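Local coordinates for protein beta-cardiotoxin OH-27 (Ophiophagus hannah, PDB 3PLC) that acts as a venom cardiotoxin of the three-finger family, an all-beta, disulfide-rich fold, and so probably targets the heart, at residues K2-P7 / V36-I41. Residues are numbered along the deposited sequence; the frame is centred on the assembly and turned at random.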
loop_
_atom_site.group_PDB
_atom_site.type_symbol
_atom_site.label_atom_id
_atom_site.label_comp_id
_atom_site.label_asym_id
_atom_site.label_seq_id
_atom_site.Cartn_x
_atom_site.Cartn_y
_atom_site.Cartn_z
ATOM N N LYS A 2 -3.713 4.290 8.236
ATOM C CA LYS A 2 -3.769 2.816 8.340
ATOM C C LYS A 2 -3.764 2.170 6.951
ATOM O O LYS A 2 -4.411 2.667 6.028
ATOM C CB LYS A 2 -5.008 2.374 9.116
ATOM C CG LYS A 2 -5.029 2.715 10.635
ATOM C CD LYS A 2 -6.418 2.434 11.208
ATOM C CE LYS A 2 -6.593 2.861 12.688
ATOM N NZ LYS A 2 -7.930 2.431 13.249
ATOM N N CYS A 3 -3.040 1.066 6.785
ATOM C CA CYS A 3 -2.986 0.401 5.476
ATOM C C CYS A 3 -2.989 -1.096 5.609
ATOM O O CYS A 3 -2.445 -1.603 6.586
ATOM C CB CYS A 3 -1.717 0.763 4.700
ATOM S SG CYS A 3 -1.530 2.473 4.202
ATOM N N LEU A 4 -3.566 -1.799 4.619
ATOM C CA LEU A 4 -3.435 -3.269 4.561
ATOM C C LEU A 4 -1.950 -3.634 4.350
ATOM O O LEU A 4 -1.213 -2.960 3.604
ATOM C CB LEU A 4 -4.365 -3.924 3.506
ATOM C CG LEU A 4 -5.905 -3.851 3.750
ATOM C CD1 LEU A 4 -6.620 -4.853 2.874
ATOM C CD2 LEU A 4 -6.279 -4.157 5.153
ATOM N N ASN A 5 -1.556 -4.737 4.976
ATOM C CA ASN A 5 -0.198 -4.988 5.372
ATOM C C ASN A 5 0.405 -6.283 4.828
ATOM O O ASN A 5 1.631 -6.471 4.869
ATOM C CB ASN A 5 -0.185 -5.114 6.904
ATOM C CG ASN A 5 1.161 -4.847 7.444
ATOM O OD1 ASN A 5 2.054 -4.538 6.663
ATOM N ND2 ASN A 5 1.348 -4.941 8.743
ATOM N N THR A 6 -0.470 -7.176 4.376
ATOM C CA THR A 6 -0.127 -8.564 4.133
ATOM C C THR A 6 -0.872 -9.003 2.885
ATOM O O THR A 6 -1.734 -8.261 2.389
ATOM C CB THR A 6 -0.582 -9.497 5.328
ATOM O OG1 THR A 6 -2.005 -9.636 5.324
ATOM C CG2 THR A 6 -0.143 -8.977 6.656
ATOM N N PRO A 7 -0.568 -10.208 2.355
ATOM C CA PRO A 7 -1.457 -10.634 1.259
ATOM C C PRO A 7 -2.873 -10.980 1.750
ATOM O O PRO A 7 -3.774 -11.268 0.958
ATOM C CB PRO A 7 -0.745 -11.877 0.708
ATOM C CG PRO A 7 0.706 -11.687 1.130
ATOM C CD PRO A 7 0.594 -11.109 2.493
ATOM N N VAL A 36 1.447 -10.750 -4.288
ATOM C CA VAL A 36 0.805 -9.513 -3.792
ATOM C C VAL A 36 1.516 -8.983 -2.544
ATOM O O VAL A 36 1.653 -9.722 -1.567
ATOM C CB VAL A 36 -0.676 -9.766 -3.391
ATOM C CG1 VAL A 36 -1.367 -8.468 -2.990
ATOM C CG2 VAL A 36 -1.459 -10.486 -4.530
ATOM N N ILE A 37 1.970 -7.717 -2.590
ATOM C CA ILE A 37 2.493 -6.996 -1.424
ATOM C C ILE A 37 1.825 -5.607 -1.246
ATOM O O ILE A 37 1.609 -4.850 -2.203
ATOM C CB ILE A 37 4.054 -6.858 -1.432
ATOM C CG1 ILE A 37 4.556 -6.425 -2.809
ATOM C CG2 ILE A 37 4.736 -8.216 -1.050
ATOM C CD1 ILE A 37 5.136 -7.582 -3.673
ATOM N N ARG A 38 1.503 -5.315 0.013
ATOM C CA ARG A 38 0.711 -4.166 0.434
ATOM C C ARG A 38 1.438 -3.535 1.593
ATOM O O ARG A 38 2.155 -4.210 2.292
ATOM C CB ARG A 38 -0.648 -4.668 0.915
ATOM C CG ARG A 38 -1.544 -5.338 -0.130
ATOM C CD ARG A 38 -2.850 -5.709 0.584
ATOM N NE ARG A 38 -3.903 -6.187 -0.294
ATOM C CZ ARG A 38 -4.566 -7.342 -0.139
ATOM N NH1 ARG A 38 -4.288 -8.152 0.883
ATOM N NH2 ARG A 38 -5.532 -7.686 -0.993
ATOM N N GLY A 39 1.301 -2.233 1.768
ATOM C CA GLY A 39 1.849 -1.543 2.931
ATOM C C GLY A 39 1.747 -0.035 2.822
ATOM O O GLY A 39 1.069 0.490 1.920
ATOM N N CYS A 40 2.404 0.669 3.745
ATOM C CA CYS A 40 2.353 2.131 3.812
ATOM C C CYS A 40 3.363 2.711 2.864
ATOM O O CYS A 40 4.365 2.064 2.548
ATOM C CB CYS A 40 2.627 2.632 5.243
ATOM S SG CYS A 40 1.292 2.162 6.291
ATOM N N ILE A 41 3.137 3.941 2.425
ATOM C CA ILE A 41 4.046 4.596 1.493
ATOM C C ILE A 41 3.944 6.126 1.557
ATOM O O ILE A 41 2.970 6.658 2.051
ATOM C CB ILE A 41 3.793 4.097 0.054
ATOM C CG1 ILE A 41 5.034 3.412 -0.526
ATOM C CG2 ILE A 41 3.301 5.221 -0.831
ATOM C CD1 ILE A 41 6.348 3.992 -0.064
#
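Arg-38 makes the largest contribution to this contact, laying its side chain along the 2-7 segment where the first finger of the three-finger toxin meets the central one. Strands 2-4 and 37-41 run nearly antiparallel (164°) yet belong to different sheets: Cys-3 pairs with Thr-13, Gly-39 with Val-23. With CG beside its own backbone N and the chain extended from CG to NE, the arginine passes Leu-4, whose CB lies 3.7 Å from Arg-38 CD, and reaches the carbonyl of Thr-6. There Arg-38 NH1 donates to Thr-6 O at 3.0 Å, moderately bent, with the donor in the carbonyl plane and the acceptor near the guanidinium plane. Leu-4 CD1 sits over one guanidinium face, displaced toward the rim, so a long residue with an apolar stem and a polar, flat tip suits both neighbours. Just beyond, at the start of 36-41, Pro-7 CG rests 3.5 Å from Val-36 O.

Between the strands, glycine suits position 39 because its backbone is almost fully stretched (phi 172°, psi -170°), a shape rare for residues with a CB. Gly-39 CA makes a CA-H...O contact with Leu-4 O at 3.4 Å. Gly-39 N is also near Leu-4 O, but at a poor angle; the carbonyl takes its hydrogen bond from Asn-62 ND2. Farther along, Cys-3 SG and Cys-40 SG lie 3.5 Å apart but belong to separate disulfides, Cys-3–Cys-22 and Cys-40–Cys-15, which pack together in the toxin's cystine-rich core. The chemistry is thus divided: sulfur packing joins the fingers at the core, while a directional side-chain bond to a main-chain carbonyl ties them farther out, where the cation probably also favours the electronegative oxygen.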